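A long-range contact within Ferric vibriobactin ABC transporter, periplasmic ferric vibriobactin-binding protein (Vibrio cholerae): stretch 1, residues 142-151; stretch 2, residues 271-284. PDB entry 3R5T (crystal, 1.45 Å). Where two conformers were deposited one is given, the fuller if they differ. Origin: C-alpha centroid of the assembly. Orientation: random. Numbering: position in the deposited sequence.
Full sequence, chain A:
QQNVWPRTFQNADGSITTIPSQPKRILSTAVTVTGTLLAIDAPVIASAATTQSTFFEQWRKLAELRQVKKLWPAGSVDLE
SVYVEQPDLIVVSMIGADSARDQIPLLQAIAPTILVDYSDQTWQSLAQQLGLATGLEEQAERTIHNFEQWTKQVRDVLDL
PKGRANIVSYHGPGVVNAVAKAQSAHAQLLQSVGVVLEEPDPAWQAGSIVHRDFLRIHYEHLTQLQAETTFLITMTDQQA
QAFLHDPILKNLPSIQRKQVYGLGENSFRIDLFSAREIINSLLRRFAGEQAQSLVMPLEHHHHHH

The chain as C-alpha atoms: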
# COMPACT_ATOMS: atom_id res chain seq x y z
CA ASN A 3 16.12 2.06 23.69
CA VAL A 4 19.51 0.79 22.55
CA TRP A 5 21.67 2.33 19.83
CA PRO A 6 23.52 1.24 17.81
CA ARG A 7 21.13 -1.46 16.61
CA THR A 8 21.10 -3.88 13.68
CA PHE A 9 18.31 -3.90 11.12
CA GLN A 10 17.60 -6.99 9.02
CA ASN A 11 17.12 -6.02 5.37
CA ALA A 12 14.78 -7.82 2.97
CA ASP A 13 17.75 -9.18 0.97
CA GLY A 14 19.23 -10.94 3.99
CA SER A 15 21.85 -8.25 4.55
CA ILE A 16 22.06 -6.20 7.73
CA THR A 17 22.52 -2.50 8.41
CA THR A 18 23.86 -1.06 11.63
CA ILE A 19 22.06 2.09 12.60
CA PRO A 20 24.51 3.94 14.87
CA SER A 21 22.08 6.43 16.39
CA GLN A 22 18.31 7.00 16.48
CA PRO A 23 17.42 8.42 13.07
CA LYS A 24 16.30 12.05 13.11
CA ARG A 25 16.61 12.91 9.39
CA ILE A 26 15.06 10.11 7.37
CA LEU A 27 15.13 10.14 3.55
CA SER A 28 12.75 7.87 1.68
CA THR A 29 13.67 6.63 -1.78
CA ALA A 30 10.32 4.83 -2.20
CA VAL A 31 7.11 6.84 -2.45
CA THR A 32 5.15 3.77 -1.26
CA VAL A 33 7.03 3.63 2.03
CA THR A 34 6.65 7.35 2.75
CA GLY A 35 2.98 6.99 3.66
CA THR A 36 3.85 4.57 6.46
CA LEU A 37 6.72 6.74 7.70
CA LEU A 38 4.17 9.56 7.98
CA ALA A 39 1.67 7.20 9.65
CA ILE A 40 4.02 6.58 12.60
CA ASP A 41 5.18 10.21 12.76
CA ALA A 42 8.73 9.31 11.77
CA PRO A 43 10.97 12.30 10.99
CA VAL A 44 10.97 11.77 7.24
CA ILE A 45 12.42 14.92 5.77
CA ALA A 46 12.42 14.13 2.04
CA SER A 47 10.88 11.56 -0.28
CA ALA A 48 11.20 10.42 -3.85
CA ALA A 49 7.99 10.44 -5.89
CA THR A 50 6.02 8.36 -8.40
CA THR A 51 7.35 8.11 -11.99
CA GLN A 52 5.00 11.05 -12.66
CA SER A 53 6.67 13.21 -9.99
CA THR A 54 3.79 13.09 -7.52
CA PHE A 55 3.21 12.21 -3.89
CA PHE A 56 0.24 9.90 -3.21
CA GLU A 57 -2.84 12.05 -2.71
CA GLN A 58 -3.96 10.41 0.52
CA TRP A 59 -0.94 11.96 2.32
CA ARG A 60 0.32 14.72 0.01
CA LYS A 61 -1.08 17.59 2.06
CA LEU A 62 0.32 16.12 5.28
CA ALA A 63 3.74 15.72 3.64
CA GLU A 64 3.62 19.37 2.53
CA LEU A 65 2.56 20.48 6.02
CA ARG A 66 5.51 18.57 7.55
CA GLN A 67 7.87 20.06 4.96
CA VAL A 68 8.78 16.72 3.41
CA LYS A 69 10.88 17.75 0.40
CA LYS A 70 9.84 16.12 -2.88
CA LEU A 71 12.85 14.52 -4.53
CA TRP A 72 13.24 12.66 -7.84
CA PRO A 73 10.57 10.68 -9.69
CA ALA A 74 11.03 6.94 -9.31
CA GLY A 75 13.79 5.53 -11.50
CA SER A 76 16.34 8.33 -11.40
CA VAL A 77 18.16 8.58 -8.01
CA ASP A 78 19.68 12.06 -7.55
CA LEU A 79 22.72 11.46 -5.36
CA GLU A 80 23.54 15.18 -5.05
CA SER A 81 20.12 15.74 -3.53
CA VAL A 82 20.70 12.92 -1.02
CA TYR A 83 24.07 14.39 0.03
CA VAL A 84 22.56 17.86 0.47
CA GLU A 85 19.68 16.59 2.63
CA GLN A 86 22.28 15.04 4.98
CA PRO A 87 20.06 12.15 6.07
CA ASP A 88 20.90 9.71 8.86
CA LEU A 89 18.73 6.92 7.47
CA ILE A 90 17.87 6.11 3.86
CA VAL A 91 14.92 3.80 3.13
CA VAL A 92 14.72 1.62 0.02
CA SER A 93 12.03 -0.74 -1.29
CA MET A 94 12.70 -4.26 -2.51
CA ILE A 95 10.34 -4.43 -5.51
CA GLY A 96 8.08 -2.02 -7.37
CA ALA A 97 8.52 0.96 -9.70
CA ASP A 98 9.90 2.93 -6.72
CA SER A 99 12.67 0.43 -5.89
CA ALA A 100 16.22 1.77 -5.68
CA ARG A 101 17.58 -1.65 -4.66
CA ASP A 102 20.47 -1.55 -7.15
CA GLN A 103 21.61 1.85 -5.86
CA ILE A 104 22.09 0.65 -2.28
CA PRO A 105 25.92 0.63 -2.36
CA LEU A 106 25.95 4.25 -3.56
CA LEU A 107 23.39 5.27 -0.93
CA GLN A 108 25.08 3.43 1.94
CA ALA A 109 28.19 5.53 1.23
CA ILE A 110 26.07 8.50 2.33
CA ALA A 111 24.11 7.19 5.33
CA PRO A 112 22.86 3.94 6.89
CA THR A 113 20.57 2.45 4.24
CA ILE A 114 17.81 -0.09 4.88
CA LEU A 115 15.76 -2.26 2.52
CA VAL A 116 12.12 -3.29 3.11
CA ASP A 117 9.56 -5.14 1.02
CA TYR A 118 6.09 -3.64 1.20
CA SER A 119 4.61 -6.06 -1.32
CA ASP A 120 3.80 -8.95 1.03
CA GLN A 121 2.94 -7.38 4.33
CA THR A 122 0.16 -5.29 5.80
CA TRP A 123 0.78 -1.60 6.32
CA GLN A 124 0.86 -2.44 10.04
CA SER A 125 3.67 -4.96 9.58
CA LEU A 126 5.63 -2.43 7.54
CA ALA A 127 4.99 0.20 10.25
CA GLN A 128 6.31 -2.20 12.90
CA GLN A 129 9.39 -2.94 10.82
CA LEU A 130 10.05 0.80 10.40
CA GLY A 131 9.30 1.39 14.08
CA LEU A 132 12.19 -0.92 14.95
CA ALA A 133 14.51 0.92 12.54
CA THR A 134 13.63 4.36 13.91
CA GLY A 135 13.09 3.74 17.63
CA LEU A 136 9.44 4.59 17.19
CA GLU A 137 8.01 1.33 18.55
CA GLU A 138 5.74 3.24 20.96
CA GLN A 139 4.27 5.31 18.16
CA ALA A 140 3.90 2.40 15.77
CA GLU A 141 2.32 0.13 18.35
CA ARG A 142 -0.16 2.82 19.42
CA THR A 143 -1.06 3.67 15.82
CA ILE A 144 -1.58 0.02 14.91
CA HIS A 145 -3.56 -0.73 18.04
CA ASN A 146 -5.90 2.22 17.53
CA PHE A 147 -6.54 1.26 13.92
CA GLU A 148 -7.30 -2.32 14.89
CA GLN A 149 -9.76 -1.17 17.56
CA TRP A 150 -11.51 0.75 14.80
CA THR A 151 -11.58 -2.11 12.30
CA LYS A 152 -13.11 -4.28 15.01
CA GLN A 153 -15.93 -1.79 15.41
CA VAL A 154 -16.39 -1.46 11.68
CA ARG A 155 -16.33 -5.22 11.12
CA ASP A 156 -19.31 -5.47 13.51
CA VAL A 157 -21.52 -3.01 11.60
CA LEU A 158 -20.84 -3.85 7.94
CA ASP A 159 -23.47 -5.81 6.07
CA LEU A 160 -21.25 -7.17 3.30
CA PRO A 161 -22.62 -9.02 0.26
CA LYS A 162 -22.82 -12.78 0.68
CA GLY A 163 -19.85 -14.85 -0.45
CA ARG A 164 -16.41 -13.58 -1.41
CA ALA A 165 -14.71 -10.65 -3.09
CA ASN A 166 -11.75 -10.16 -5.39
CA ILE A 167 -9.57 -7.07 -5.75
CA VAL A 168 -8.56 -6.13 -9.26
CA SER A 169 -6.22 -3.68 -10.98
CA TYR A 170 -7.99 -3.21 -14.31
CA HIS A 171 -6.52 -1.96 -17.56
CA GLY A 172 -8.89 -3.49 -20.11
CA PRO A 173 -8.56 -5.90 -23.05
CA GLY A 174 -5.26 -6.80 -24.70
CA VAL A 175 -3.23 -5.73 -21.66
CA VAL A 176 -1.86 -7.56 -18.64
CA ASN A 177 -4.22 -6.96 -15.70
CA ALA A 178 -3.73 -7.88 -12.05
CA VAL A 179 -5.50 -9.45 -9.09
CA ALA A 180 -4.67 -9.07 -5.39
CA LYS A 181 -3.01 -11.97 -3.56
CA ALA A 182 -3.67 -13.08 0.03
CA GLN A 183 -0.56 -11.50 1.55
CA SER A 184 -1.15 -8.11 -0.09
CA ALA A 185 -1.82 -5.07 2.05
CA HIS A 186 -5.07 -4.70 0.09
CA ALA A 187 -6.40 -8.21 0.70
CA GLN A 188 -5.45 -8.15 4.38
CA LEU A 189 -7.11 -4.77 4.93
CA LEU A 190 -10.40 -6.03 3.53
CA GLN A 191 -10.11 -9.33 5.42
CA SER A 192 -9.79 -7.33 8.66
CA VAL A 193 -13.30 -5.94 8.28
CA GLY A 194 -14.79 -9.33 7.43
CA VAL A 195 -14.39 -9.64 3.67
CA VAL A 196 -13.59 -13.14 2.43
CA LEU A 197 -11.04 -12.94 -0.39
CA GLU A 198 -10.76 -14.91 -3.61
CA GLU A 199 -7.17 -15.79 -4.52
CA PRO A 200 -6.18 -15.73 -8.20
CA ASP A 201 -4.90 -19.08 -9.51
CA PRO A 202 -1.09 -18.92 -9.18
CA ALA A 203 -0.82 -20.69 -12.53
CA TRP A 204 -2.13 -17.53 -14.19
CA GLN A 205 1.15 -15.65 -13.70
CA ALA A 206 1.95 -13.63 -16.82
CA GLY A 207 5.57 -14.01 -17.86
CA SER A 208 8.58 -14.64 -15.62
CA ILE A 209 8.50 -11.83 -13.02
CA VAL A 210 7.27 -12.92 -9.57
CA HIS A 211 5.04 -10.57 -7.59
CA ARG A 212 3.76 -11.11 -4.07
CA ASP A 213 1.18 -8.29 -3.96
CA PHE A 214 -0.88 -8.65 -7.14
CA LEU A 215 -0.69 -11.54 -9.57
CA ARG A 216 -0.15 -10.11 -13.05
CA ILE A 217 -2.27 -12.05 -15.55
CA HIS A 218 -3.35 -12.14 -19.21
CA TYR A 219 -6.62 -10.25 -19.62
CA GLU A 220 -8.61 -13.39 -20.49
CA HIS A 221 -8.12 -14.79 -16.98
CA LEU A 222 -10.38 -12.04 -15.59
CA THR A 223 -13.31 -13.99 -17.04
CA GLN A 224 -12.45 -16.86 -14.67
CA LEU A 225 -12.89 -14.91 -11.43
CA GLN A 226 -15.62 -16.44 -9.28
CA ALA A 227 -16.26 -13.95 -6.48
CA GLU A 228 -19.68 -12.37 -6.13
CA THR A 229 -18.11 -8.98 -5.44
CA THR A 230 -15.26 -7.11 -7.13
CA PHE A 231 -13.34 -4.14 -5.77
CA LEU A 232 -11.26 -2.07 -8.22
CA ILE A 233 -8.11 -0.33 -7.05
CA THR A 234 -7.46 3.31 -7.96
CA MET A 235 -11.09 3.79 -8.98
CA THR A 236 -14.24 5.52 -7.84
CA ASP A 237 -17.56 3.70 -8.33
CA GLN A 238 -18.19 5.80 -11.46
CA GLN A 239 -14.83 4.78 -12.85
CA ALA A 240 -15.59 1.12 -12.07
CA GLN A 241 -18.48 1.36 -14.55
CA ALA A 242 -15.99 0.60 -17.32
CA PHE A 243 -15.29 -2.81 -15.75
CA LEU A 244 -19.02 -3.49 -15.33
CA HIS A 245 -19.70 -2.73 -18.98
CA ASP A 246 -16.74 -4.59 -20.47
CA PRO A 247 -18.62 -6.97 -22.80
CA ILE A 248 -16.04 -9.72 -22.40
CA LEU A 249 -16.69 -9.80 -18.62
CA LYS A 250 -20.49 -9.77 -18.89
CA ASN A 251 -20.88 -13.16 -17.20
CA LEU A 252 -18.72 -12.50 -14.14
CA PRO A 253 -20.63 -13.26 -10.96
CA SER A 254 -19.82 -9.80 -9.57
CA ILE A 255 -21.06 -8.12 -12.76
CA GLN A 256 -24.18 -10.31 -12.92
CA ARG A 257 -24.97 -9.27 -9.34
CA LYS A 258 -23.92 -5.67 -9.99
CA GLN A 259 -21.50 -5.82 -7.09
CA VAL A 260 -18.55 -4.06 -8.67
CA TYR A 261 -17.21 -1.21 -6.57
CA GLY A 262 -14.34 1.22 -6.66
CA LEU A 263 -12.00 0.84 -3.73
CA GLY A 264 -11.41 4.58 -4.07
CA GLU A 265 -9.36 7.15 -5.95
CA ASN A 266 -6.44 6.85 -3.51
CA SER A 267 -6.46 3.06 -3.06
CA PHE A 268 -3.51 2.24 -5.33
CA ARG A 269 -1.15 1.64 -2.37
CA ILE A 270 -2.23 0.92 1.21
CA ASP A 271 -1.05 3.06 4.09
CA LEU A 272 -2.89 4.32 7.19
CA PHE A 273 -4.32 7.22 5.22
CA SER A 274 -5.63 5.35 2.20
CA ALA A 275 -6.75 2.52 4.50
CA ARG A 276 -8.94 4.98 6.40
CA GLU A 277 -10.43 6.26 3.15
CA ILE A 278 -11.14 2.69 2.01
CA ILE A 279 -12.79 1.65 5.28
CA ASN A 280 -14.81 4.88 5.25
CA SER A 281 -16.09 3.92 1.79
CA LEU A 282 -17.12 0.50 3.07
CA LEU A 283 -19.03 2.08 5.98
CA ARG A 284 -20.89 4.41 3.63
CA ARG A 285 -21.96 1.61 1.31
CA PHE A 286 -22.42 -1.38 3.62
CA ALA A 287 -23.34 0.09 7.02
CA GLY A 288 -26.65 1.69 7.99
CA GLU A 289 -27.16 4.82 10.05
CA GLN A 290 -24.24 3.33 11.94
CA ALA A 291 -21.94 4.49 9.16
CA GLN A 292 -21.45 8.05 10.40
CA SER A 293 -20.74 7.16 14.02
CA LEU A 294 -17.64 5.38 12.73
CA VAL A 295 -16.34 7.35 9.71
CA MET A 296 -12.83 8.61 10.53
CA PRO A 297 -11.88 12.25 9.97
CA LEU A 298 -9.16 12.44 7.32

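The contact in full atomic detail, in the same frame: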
# COMPACT_ATOMS: atom_id res chain seq x y z
N ARG A 142 1.04 2.06 19.11
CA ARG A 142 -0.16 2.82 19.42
C ARG A 142 -1.02 3.02 18.17
O ARG A 142 -2.23 2.80 18.18
CB ARG A 142 0.22 4.18 20.00
CG ARG A 142 -0.95 5.12 20.23
CD ARG A 142 -0.59 6.23 21.22
NE ARG A 142 0.61 6.97 20.84
CZ ARG A 142 1.79 6.86 21.45
NH1 ARG A 142 1.94 6.03 22.47
NH2 ARG A 142 2.82 7.58 21.03
N THR A 143 -0.37 3.45 17.10
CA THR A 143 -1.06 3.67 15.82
C THR A 143 -1.77 2.41 15.32
O THR A 143 -2.94 2.44 14.91
CB THR A 143 -0.08 4.20 14.77
OG1 THR A 143 0.47 5.44 15.21
CG2 THR A 143 -0.79 4.42 13.42
N ILE A 144 -1.05 1.30 15.34
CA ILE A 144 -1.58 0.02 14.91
C ILE A 144 -2.73 -0.43 15.81
O ILE A 144 -3.79 -0.85 15.33
CB ILE A 144 -0.46 -1.06 14.88
CG1 ILE A 144 0.55 -0.71 13.78
CG2 ILE A 144 -1.03 -2.46 14.69
CD1 ILE A 144 1.84 -1.46 13.97
N HIS A 145 -2.54 -0.31 17.12
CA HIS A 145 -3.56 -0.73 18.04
C HIS A 145 -4.85 0.08 17.87
O HIS A 145 -5.97 -0.48 17.89
CB HIS A 145 -3.06 -0.62 19.48
CG HIS A 145 -4.14 -0.73 20.49
ND1 HIS A 145 -4.64 -1.95 20.90
CD2 HIS A 145 -4.86 0.21 21.14
CE1 HIS A 145 -5.61 -1.75 21.79
NE2 HIS A 145 -5.76 -0.44 21.95
N ASN A 146 -4.72 1.39 17.69
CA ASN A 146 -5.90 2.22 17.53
C ASN A 146 -6.66 1.86 16.25
O ASN A 146 -7.89 1.85 16.24
CB ASN A 146 -5.54 3.71 17.49
CG ASN A 146 -5.11 4.24 18.84
OD1 ASN A 146 -5.36 3.64 19.88
ND2 ASN A 146 -4.46 5.40 18.82
N PHE A 147 -5.92 1.57 15.19
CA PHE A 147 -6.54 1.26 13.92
C PHE A 147 -7.28 -0.06 14.02
O PHE A 147 -8.38 -0.21 13.48
CB PHE A 147 -5.49 1.19 12.82
CG PHE A 147 -6.06 1.02 11.44
CD1 PHE A 147 -6.53 2.11 10.73
CD2 PHE A 147 -6.13 -0.24 10.87
CE1 PHE A 147 -7.07 1.94 9.46
CE2 PHE A 147 -6.66 -0.41 9.60
CZ PHE A 147 -7.12 0.67 8.91
N GLU A 148 -6.69 -1.01 14.74
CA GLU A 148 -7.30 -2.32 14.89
C GLU A 148 -8.55 -2.27 15.77
O GLU A 148 -9.51 -3.00 15.52
CB GLU A 148 -6.27 -3.35 15.37
CG GLU A 148 -5.77 -4.27 14.24
CD GLU A 148 -4.50 -3.82 13.51
OE1 GLU A 148 -4.35 -2.63 13.09
OE2 GLU A 148 -3.64 -4.72 13.29
N GLN A 149 -8.56 -1.41 16.77
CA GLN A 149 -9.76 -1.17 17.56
C GLN A 149 -10.89 -0.66 16.67
O GLN A 149 -12.05 -1.05 16.81
CB GLN A 149 -9.50 -0.16 18.68
CG GLN A 149 -8.89 -0.75 19.95
CD GLN A 149 -9.05 0.17 21.15
OE1 GLN A 149 -9.26 1.38 20.99
NE2 GLN A 149 -8.96 -0.39 22.36
N TRP A 150 -10.54 0.21 15.74
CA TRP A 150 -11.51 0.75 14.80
C TRP A 150 -12.03 -0.31 13.83
O TRP A 150 -13.23 -0.39 13.60
CB TRP A 150 -10.88 1.90 14.02
CG TRP A 150 -11.82 2.61 13.09
CD1 TRP A 150 -13.05 3.12 13.39
CD2 TRP A 150 -11.58 2.94 11.72
NE1 TRP A 150 -13.61 3.71 12.27
CE2 TRP A 150 -12.72 3.62 11.24
CE3 TRP A 150 -10.51 2.71 10.85
CZ2 TRP A 150 -12.82 4.07 9.92
CZ3 TRP A 150 -10.61 3.16 9.54
CH2 TRP A 150 -11.76 3.83 9.09
N THR A 151 -11.13 -1.12 13.27
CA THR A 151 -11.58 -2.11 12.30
C THR A 151 -12.48 -3.14 12.94
O THR A 151 -13.38 -3.67 12.29
CB THR A 151 -10.42 -2.78 11.51
OG1 THR A 151 -9.50 -3.39 12.41
CG2 THR A 151 -9.70 -1.77 10.63
N ASP A 271 -1.71 2.56 2.90
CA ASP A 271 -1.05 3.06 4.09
C ASP A 271 -2.18 3.45 5.05
O ASP A 271 -3.36 3.30 4.71
CB ASP A 271 -0.11 4.23 3.73
CG ASP A 271 -0.80 5.27 2.92
OD1 ASP A 271 -0.33 5.57 1.80
OD2 ASP A 271 -1.81 5.82 3.41
N LEU A 272 -1.86 3.94 6.23
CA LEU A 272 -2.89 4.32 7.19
C LEU A 272 -3.92 5.26 6.57
O LEU A 272 -5.12 5.12 6.80
CB LEU A 272 -2.25 5.01 8.39
CG LEU A 272 -3.24 5.62 9.38
CD1 LEU A 272 -4.16 4.57 10.03
CD2 LEU A 272 -2.46 6.41 10.44
N PHE A 273 -3.44 6.20 5.76
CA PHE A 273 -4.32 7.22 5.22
C PHE A 273 -5.25 6.69 4.15
O PHE A 273 -6.46 6.94 4.20
CB PHE A 273 -3.47 8.40 4.76
CG PHE A 273 -2.50 8.85 5.82
CD1 PHE A 273 -1.17 8.48 5.77
CD2 PHE A 273 -2.97 9.54 6.92
CE1 PHE A 273 -0.30 8.87 6.79
CE2 PHE A 273 -2.11 9.93 7.94
CZ PHE A 273 -0.78 9.59 7.87
N SER A 274 -4.73 5.93 3.20
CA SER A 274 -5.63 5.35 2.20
C SER A 274 -6.50 4.25 2.81
O SER A 274 -7.64 4.07 2.37
CB SER A 274 -4.88 4.83 0.98
OG SER A 274 -3.85 3.93 1.33
N ALA A 275 -5.98 3.55 3.81
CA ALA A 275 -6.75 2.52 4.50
C ALA A 275 -7.98 3.14 5.16
O ALA A 275 -9.09 2.59 5.07
CB ALA A 275 -5.89 1.78 5.54
N ARG A 276 -7.79 4.28 5.82
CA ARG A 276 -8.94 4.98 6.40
C ARG A 276 -9.97 5.35 5.33
O ARG A 276 -11.17 5.18 5.54
CB ARG A 276 -8.48 6.25 7.10
CG ARG A 276 -7.92 6.03 8.48
CD ARG A 276 -7.40 7.33 9.05
NE ARG A 276 -6.87 7.12 10.40
CZ ARG A 276 -5.99 7.91 11.00
NH1 ARG A 276 -5.53 8.99 10.38
NH2 ARG A 276 -5.58 7.62 12.22
N GLU A 277 -9.50 5.87 4.20
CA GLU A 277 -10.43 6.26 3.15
C GLU A 277 -11.22 5.04 2.68
O GLU A 277 -12.43 5.10 2.49
CB GLU A 277 -9.68 6.89 1.96
CG GLU A 277 -9.04 8.23 2.27
CD GLU A 277 -8.53 8.94 1.01
OE1 GLU A 277 -9.15 8.78 -0.06
OE2 GLU A 277 -7.53 9.67 1.11
N ILE A 278 -10.52 3.93 2.46
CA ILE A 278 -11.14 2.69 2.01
C ILE A 278 -12.19 2.16 2.99
O ILE A 278 -13.30 1.81 2.59
CB ILE A 278 -10.09 1.61 1.71
CG1 ILE A 278 -9.21 2.05 0.55
CG2 ILE A 278 -10.76 0.27 1.42
CD1 ILE A 278 -7.91 1.25 0.37
N ILE A 279 -11.84 2.09 4.27
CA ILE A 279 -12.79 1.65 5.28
C ILE A 279 -13.97 2.60 5.36
O ILE A 279 -15.12 2.15 5.48
CB ILE A 279 -12.09 1.50 6.65
CG1 ILE A 279 -10.97 0.46 6.55
CG2 ILE A 279 -13.08 1.11 7.74
CD1 ILE A 279 -11.36 -0.82 5.82
N ASN A 280 -13.72 3.90 5.28
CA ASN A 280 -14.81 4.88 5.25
C ASN A 280 -15.77 4.57 4.11
O ASN A 280 -16.99 4.65 4.28
CB ASN A 280 -14.30 6.31 5.12
CG ASN A 280 -13.73 6.87 6.42
OD1 ASN A 280 -13.90 6.29 7.50
ND2 ASN A 280 -13.06 8.02 6.32
N SER A 281 -15.24 4.20 2.95
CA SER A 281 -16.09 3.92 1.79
C SER A 281 -16.94 2.68 2.04
O SER A 281 -18.09 2.60 1.59
CB SER A 281 -15.27 3.78 0.49
OG SER A 281 -14.65 2.51 0.37
N LEU A 282 -16.38 1.72 2.76
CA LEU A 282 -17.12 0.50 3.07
C LEU A 282 -18.26 0.79 4.05
O LEU A 282 -19.36 0.24 3.90
CB LEU A 282 -16.18 -0.57 3.61
CG LEU A 282 -15.09 -1.04 2.64
CD1 LEU A 282 -14.31 -2.14 3.30
CD2 LEU A 282 -15.70 -1.52 1.32
N LEU A 283 -18.00 1.66 5.03
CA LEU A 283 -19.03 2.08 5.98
C LEU A 283 -20.19 2.76 5.26
O LEU A 283 -21.36 2.47 5.53
CB LEU A 283 -18.45 3.03 7.02
CG LEU A 283 -17.67 2.40 8.17
CD1 LEU A 283 -16.85 3.45 8.92
CD2 LEU A 283 -18.60 1.66 9.11
N ARG A 284 -19.87 3.67 4.36
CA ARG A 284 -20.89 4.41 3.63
C ARG A 284 -21.77 3.49 2.80
O ARG A 284 -22.98 3.70 2.71
CB ARG A 284 -20.25 5.47 2.72
CG ARG A 284 -19.72 6.69 3.46
CD ARG A 284 -19.12 7.71 2.50
NE ARG A 284 -18.14 8.54 3.18
CZ ARG A 284 -16.83 8.51 2.96
NH1 ARG A 284 -16.32 7.70 2.03
NH2 ARG A 284 -16.04 9.31 3.66

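Two helical segments, 142-151 and 272-284, run side by side in nearly the same direction, their axes 9° apart and 12.2 Å distant at closest approach. The backbones keep well apart: the nearest CA atoms in register, those of Phe-147 and Leu-272, are 8.2 Å from each other. Side chains bridge the gap, most of the covered area on the first helix coming from Phe-147 and Trp-150, and no hydrogen bond crosses it.

The second helix opens with a cap. Asp-271 OD2 accepts from Ser-274 N at 2.9 Å with good geometry and from Phe-273 N at 2.9 Å in a weak, bent bond, while Asp-271 N returns a bond to Ser-274 OG at 3.0 Å. These bonds cap the helix that begins at Leu-272, the first residue of the second stretch to make contact.

From the first helix, Thr-143, Phe-147 and Trp-150 point toward the partner, at the 4-then-3 spacing that keeps one helical face in line. Thr-143 makes a light contact, its CG2 lying 4.0 Å from Leu-272 CD2. The CA-to-CB bond of Leu-272 points sideways, but the end of its side chain comes nearer, placing CD1 3.5 Å from Phe-147 CD1. One turn on, Ala-275 points its CB toward the first helix, and Phe-147 CZ lies 3.8 Å from Ala-275 CB.

Trp-150 has the largest covered area and acts as a knob in a hole formed by Arg-276, Ile-279, Asn-280 and Leu-283. Ile-279 CG2 sits over one face of the indole, 3.8 Å from the six-membered ring centroid in a CH-pi contact. Polar atoms meet the ring edge instead: Asn-280 OD1 is 3.5 Å from Trp-150 CZ2, and Arg-276 O is 3.8 Å from Trp-150 CH2. The rule is aromatic reach across a wide, near-parallel pair, with methyl against face and oxygen at edge.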